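Long-range contact in periplasmic binding protein (Veillonella parvula, PDB 4N01), which probably binds a small solute in the periplasm and hands it to a membrane transporter, as solute-binding proteins of this kind do: residues Phe120-Pro132 and Met145-Leu159. Numbering follows the deposited sequence.
Sequences FMSVKPDFATGWP and MISQKVNIWIPESML
With CG of Met158 beside its own backbone N (chi1 -60°) and the chain extended beyond it, the selenomethionine runs flat across one face of the Trp131 indole. Met158 SE sits 3.9 Å from the centroid of the five-membered ring of Trp131, a Met-aromatic contact, while CG lies over the six-membered ring. Replacing Trp131 by alanine is likely to strip the Met158 chain of the indole face it lies on and open a gap beside it. At the other end, CG of Phe120 stands anti to the backbone N (chi1 176°), which carries the ring toward segment 145-159, where Met145 CE lies over one face, 3.9 Å from the centroid of the Phe120 ring; Pro125 CG lies over the opposite face, toward the rim. Between these aromatic contacts run parallel strands, where Ala128 is held through both backbone polar atoms: its N donates to Asn151 O (2.8 Å) and its O accepts from Trp153 N (3.1 Å). Thr129 OG1 then donates to Trp153 O at 2.7 Å, extending the pairing through a side chain. The unit is a beta-alpha-beta crossover: helix 142-147 links strand 127-129 to strand 151-153, which ends the five-stranded parallel sheet, while strand 66-68 flanks 127-129 on its other side and helix 71-79 touches Trp131 and Met158 through Ala72.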
loop_
_atom_site.group_PDB
_atom_site.type_symbol
_atom_site.label_atom_id
_atom_site.label_comp_id
_atom_site.label_asym_id
_atom_site.label_seq_id
_atom_site.Cartn_x
_atom_site.Cartn_y
_atom_site.Cartn_z
ATOM N N PHE A 120 -9.519 -1.984 -22.115
ATOM C CA PHE A 120 -9.549 -0.742 -21.358
ATOM C C PHE A 120 -10.473 0.262 -22.049
ATOM O O PHE A 120 -11.395 0.789 -21.429
ATOM C CB PHE A 120 -8.128 -0.192 -21.218
ATOM C CG PHE A 120 -8.044 1.140 -20.522
ATOM C CD1 PHE A 120 -8.092 1.223 -19.140
ATOM C CD2 PHE A 120 -7.884 2.310 -21.255
ATOM C CE1 PHE A 120 -8.004 2.450 -18.500
ATOM C CE2 PHE A 120 -7.786 3.541 -20.618
ATOM C CZ PHE A 120 -7.852 3.609 -19.244
HETATM N N MSE A 121 -10.251 0.496 -23.339
HETATM C CA MSE A 121 -11.042 1.484 -24.078
HETATM C C MSE A 121 -12.506 1.079 -24.230
HETATM O O MSE A 121 -13.368 1.931 -24.449
HETATM C CB MSE A 121 -10.440 1.756 -25.467
HETATM C CG MSE A 121 -9.160 2.584 -25.458
HETATM SE SE MSE A 121 -9.268 4.210 -24.381
HETATM C CE MSE A 121 -10.774 5.078 -25.285
ATOM N N SER A 122 -12.787 -0.215 -24.102
ATOM C CA SER A 122 -14.141 -0.727 -24.333
ATOM C C SER A 122 -15.159 -0.213 -23.317
ATOM O O SER A 122 -16.356 -0.235 -23.586
ATOM C CB SER A 122 -14.163 -2.262 -24.363
ATOM O OG SER A 122 -14.121 -2.802 -23.049
ATOM N N VAL A 123 -14.695 0.247 -22.154
ATOM C CA VAL A 123 -15.618 0.754 -21.137
ATOM C C VAL A 123 -15.706 2.277 -21.143
ATOM O O VAL A 123 -16.258 2.875 -20.214
ATOM C CB VAL A 123 -15.277 0.261 -19.715
ATOM C CG1 VAL A 123 -15.446 -1.250 -19.624
ATOM C CG2 VAL A 123 -13.865 0.678 -19.319
ATOM N N LYS A 124 -15.171 2.878 -22.201
ATOM C CA LYS A 124 -15.173 4.331 -22.385
ATOM C C LYS A 124 -14.658 5.085 -21.162
ATOM O O LYS A 124 -15.370 5.945 -20.632
ATOM C CB LYS A 124 -16.584 4.830 -22.722
ATOM C CG LYS A 124 -17.335 3.963 -23.714
ATOM C CD LYS A 124 -18.751 4.486 -23.920
ATOM C CE LYS A 124 -19.559 3.588 -24.846
ATOM N NZ LYS A 124 -20.994 4.001 -24.897
ATOM N N PRO A 125 -13.423 4.783 -20.719
ATOM C CA PRO A 125 -12.907 5.398 -19.489
ATOM C C PRO A 125 -12.660 6.890 -19.666
ATOM O O PRO A 125 -12.358 7.334 -20.778
ATOM C CB PRO A 125 -11.569 4.688 -19.285
ATOM C CG PRO A 125 -11.134 4.325 -20.673
ATOM C CD PRO A 125 -12.396 3.969 -21.399
ATOM N N ASP A 126 -12.780 7.652 -18.583
ATOM C CA ASP A 126 -12.470 9.077 -18.629
ATOM C C ASP A 126 -11.447 9.439 -17.558
ATOM O O ASP A 126 -10.930 10.557 -17.526
ATOM C CB ASP A 126 -13.742 9.937 -18.516
ATOM C CG ASP A 126 -14.551 9.665 -17.243
ATOM O OD1 ASP A 126 -14.179 8.779 -16.442
ATOM O OD2 ASP A 126 -15.593 10.340 -17.059
ATOM N N PHE A 127 -11.134 8.464 -16.708
ATOM C CA PHE A 127 -10.207 8.661 -15.597
ATOM C C PHE A 127 -9.570 7.318 -15.276
ATOM O O PHE A 127 -10.257 6.295 -15.278
ATOM C CB PHE A 127 -10.980 9.178 -14.380
ATOM C CG PHE A 127 -10.149 9.344 -13.130
ATOM C CD1 PHE A 127 -9.580 10.568 -12.821
ATOM C CD2 PHE A 127 -9.974 8.285 -12.245
ATOM C CE1 PHE A 127 -8.830 10.734 -11.655
ATOM C CE2 PHE A 127 -9.226 8.442 -11.070
ATOM C CZ PHE A 127 -8.658 9.673 -10.780
ATOM N N ALA A 128 -8.266 7.313 -15.008
ATOM C CA ALA A 128 -7.588 6.067 -14.649
ATOM C C ALA A 128 -6.639 6.341 -13.510
ATOM O O ALA A 128 -6.040 7.413 -13.460
ATOM C CB ALA A 128 -6.833 5.502 -15.838
ATOM N N THR A 129 -6.507 5.382 -12.595
ATOM C CA THR A 129 -5.580 5.526 -11.474
ATOM C C THR A 129 -4.973 4.168 -11.145
ATOM O O THR A 129 -5.525 3.136 -11.529
ATOM C CB THR A 129 -6.288 6.094 -10.225
ATOM O OG1 THR A 129 -5.327 6.290 -9.171
ATOM C CG2 THR A 129 -7.374 5.134 -9.746
ATOM N N GLY A 130 -3.839 4.166 -10.446
ATOM C CA GLY A 130 -3.136 2.930 -10.135
ATOM C C GLY A 130 -1.690 3.197 -9.763
ATOM O O GLY A 130 -1.262 4.351 -9.735
ATOM N N TRP A 131 -0.937 2.141 -9.460
ATOM C CA TRP A 131 0.505 2.266 -9.303
ATOM C C TRP A 131 1.095 2.730 -10.636
ATOM O O TRP A 131 0.521 2.455 -11.692
ATOM C CB TRP A 131 1.100 0.924 -8.892
ATOM C CG TRP A 131 0.888 0.568 -7.448
ATOM C CD1 TRP A 131 -0.143 -0.163 -6.922
ATOM C CD2 TRP A 131 1.733 0.923 -6.341
ATOM N NE1 TRP A 131 0.011 -0.285 -5.558
ATOM C CE2 TRP A 131 1.154 0.369 -5.177
ATOM C CE3 TRP A 131 2.921 1.651 -6.222
ATOM C CZ2 TRP A 131 1.731 0.519 -3.909
ATOM C CZ3 TRP A 131 3.494 1.796 -4.962
ATOM C CH2 TRP A 131 2.893 1.237 -3.825
ATOM N N PRO A 132 2.210 3.468 -10.591
ATOM C CA PRO A 132 2.885 3.996 -11.781
ATOM C C PRO A 132 3.143 2.963 -12.874
ATOM O O PRO A 132 2.995 3.299 -14.049
ATOM C CB PRO A 132 4.215 4.509 -11.220
ATOM C CG PRO A 132 3.865 4.961 -9.854
ATOM C CD PRO A 132 2.844 3.953 -9.354
HETATM N N MSE A 145 -3.420 6.623 -23.386
HETATM C CA MSE A 145 -4.610 7.051 -22.657
HETATM C C MSE A 145 -4.834 8.549 -22.808
HETATM O O MSE A 145 -5.952 9.012 -23.046
HETATM C CB MSE A 145 -4.458 6.738 -21.173
HETATM C CG MSE A 145 -4.354 5.273 -20.847
HETATM SE SE MSE A 145 -4.502 5.096 -18.932
HETATM C CE MSE A 145 -4.248 3.157 -18.807
ATOM N N ILE A 146 -3.759 9.309 -22.646
ATOM C CA ILE A 146 -3.833 10.760 -22.779
ATOM C C ILE A 146 -4.292 11.176 -24.180
ATOM O O ILE A 146 -5.058 12.126 -24.321
ATOM C CB ILE A 146 -2.493 11.409 -22.350
ATOM C CG1 ILE A 146 -2.252 11.109 -20.866
ATOM C CG2 ILE A 146 -2.498 12.900 -22.596
ATOM C CD1 ILE A 146 -0.862 11.507 -20.356
ATOM N N SER A 147 -3.864 10.440 -25.207
ATOM C CA SER A 147 -4.368 10.653 -26.571
ATOM C C SER A 147 -5.885 10.586 -26.648
ATOM O O SER A 147 -6.508 11.281 -27.455
ATOM C CB SER A 147 -3.796 9.607 -27.531
ATOM O OG SER A 147 -2.525 9.998 -28.006
ATOM N N GLN A 148 -6.475 9.741 -25.807
ATOM C CA GLN A 148 -7.910 9.506 -25.831
ATOM C C GLN A 148 -8.621 10.302 -24.745
ATOM O O GLN A 148 -9.737 9.958 -24.353
ATOM C CB GLN A 148 -8.185 8.011 -25.647
ATOM C CG GLN A 148 -7.487 7.137 -26.675
ATOM C CD GLN A 148 -8.041 7.333 -28.071
ATOM O OE1 GLN A 148 -9.245 7.198 -28.293
ATOM N NE2 GLN A 148 -7.167 7.659 -29.017
ATOM N N LYS A 149 -7.954 11.346 -24.251
ATOM C CA LYS A 149 -8.537 12.288 -23.287
ATOM C C LYS A 149 -8.813 11.701 -21.901
ATOM O O LYS A 149 -9.562 12.280 -21.112
ATOM C CB LYS A 149 -9.807 12.939 -23.850
ATOM C CG LYS A 149 -9.619 13.633 -25.196
ATOM C CD LYS A 149 -10.966 14.037 -25.791
ATOM C CE LYS A 149 -10.802 14.929 -27.016
ATOM N NZ LYS A 149 -12.116 15.275 -27.629
ATOM N N VAL A 150 -8.199 10.567 -21.589
ATOM C CA VAL A 150 -8.311 10.006 -20.247
ATOM C C VAL A 150 -7.441 10.814 -19.280
ATOM O O VAL A 150 -6.273 11.080 -19.575
ATOM C CB VAL A 150 -7.851 8.524 -20.219
ATOM C CG1 VAL A 150 -7.881 7.966 -18.792
ATOM C CG2 VAL A 150 -8.712 7.681 -21.162
ATOM N N ASN A 151 -8.009 11.210 -18.140
ATOM C CA ASN A 151 -7.248 11.843 -17.062
ATOM C C ASN A 151 -6.605 10.787 -16.172
ATOM O O ASN A 151 -7.285 9.864 -15.716
ATOM C CB ASN A 151 -8.171 12.732 -16.219
ATOM C CG ASN A 151 -8.647 13.966 -16.976
ATOM O OD1 ASN A 151 -7.863 14.612 -17.674
ATOM N ND2 ASN A 151 -9.932 14.290 -16.850
ATOM N N ILE A 152 -5.304 10.914 -15.913
ATOM C CA ILE A 152 -4.602 9.938 -15.092
ATOM C C ILE A 152 -4.178 10.588 -13.787
ATOM O O ILE A 152 -3.617 11.687 -13.786
ATOM C CB ILE A 152 -3.335 9.419 -15.796
ATOM C CG1 ILE A 152 -3.694 8.831 -17.161
ATOM C CG2 ILE A 152 -2.638 8.374 -14.934
ATOM C CD1 ILE A 152 -2.486 8.397 -17.982
ATOM N N TRP A 153 -4.445 9.912 -12.675
ATOM C CA TRP A 153 -4.056 10.413 -11.361
ATOM C C TRP A 153 -3.395 9.303 -10.582
ATOM O O TRP A 153 -3.903 8.182 -10.545
ATOM C CB TRP A 153 -5.286 10.877 -10.581
ATOM C CG TRP A 153 -4.945 11.337 -9.201
ATOM C CD1 TRP A 153 -4.368 12.522 -8.856
ATOM C CD2 TRP A 153 -5.144 10.614 -7.978
ATOM N NE1 TRP A 153 -4.201 12.586 -7.494
ATOM C CE2 TRP A 153 -4.672 11.427 -6.933
ATOM C CE3 TRP A 153 -5.678 9.358 -7.669
ATOM C CZ2 TRP A 153 -4.716 11.029 -5.594
ATOM C CZ3 TRP A 153 -5.728 8.964 -6.340
ATOM C CH2 TRP A 153 -5.249 9.801 -5.321
ATOM N N ILE A 154 -2.273 9.610 -9.942
ATOM C CA ILE A 154 -1.561 8.616 -9.137
ATOM C C ILE A 154 -1.329 9.171 -7.738
ATOM O O ILE A 154 -0.839 10.298 -7.599
ATOM C CB ILE A 154 -0.189 8.289 -9.764
ATOM C CG1 ILE A 154 -0.389 7.685 -11.159
ATOM C CG2 ILE A 154 0.605 7.330 -8.868
ATOM C CD1 ILE A 154 0.893 7.554 -11.945
ATOM N N PRO A 155 -1.704 8.402 -6.701
ATOM C CA PRO A 155 -1.439 8.851 -5.328
ATOM C C PRO A 155 0.033 9.226 -5.145
ATOM O O PRO A 155 0.935 8.481 -5.565
ATOM C CB PRO A 155 -1.791 7.628 -4.481
ATOM C CG PRO A 155 -2.883 6.926 -5.286
ATOM C CD PRO A 155 -2.461 7.136 -6.742
ATOM N N GLU A 156 0.278 10.384 -4.543
ATOM C CA GLU A 156 1.646 10.783 -4.234
ATOM C C GLU A 156 2.342 9.765 -3.349
ATOM O O GLU A 156 3.569 9.650 -3.382
ATOM C CB GLU A 156 1.672 12.157 -3.565
ATOM C CG GLU A 156 1.251 13.299 -4.491
ATOM C CD GLU A 156 2.257 13.559 -5.602
ATOM O OE1 GLU A 156 3.478 13.455 -5.340
ATOM O OE2 GLU A 156 1.824 13.866 -6.737
ATOM N N SER A 157 1.569 9.026 -2.557
ATOM C CA SER A 157 2.164 8.075 -1.611
ATOM C C SER A 157 2.818 6.909 -2.353
ATOM O O SER A 157 3.587 6.132 -1.782
ATOM C CB SER A 157 1.127 7.582 -0.588
ATOM O OG SER A 157 0.009 6.984 -1.235
HETATM N N MSE A 158 2.502 6.798 -3.635
HETATM C CA MSE A 158 3.045 5.742 -4.476
HETATM C C MSE A 158 4.150 6.234 -5.406
HETATM O O MSE A 158 4.640 5.472 -6.235
HETATM C CB MSE A 158 1.921 5.130 -5.319
HETATM C CG MSE A 158 0.797 4.528 -4.498
HETATM SE SE MSE A 158 -0.606 3.898 -5.693
HETATM C CE MSE A 158 -1.763 3.340 -4.257
ATOM N N LEU A 159 4.555 7.493 -5.257
ATOM C CA LEU A 159 5.481 8.117 -6.210
ATOM C C LEU A 159 6.927 8.268 -5.751
ATOM O O LEU A 159 7.818 8.493 -6.576
ATOM C CB LEU A 159 4.964 9.493 -6.647
ATOM C CG LEU A 159 3.773 9.434 -7.597
ATOM C CD1 LEU A 159 3.366 10.837 -8.043
ATOM C CD2 LEU A 159 4.143 8.580 -8.795
HETATM O O HOH W 1 -11.758 12.602 -15.720
#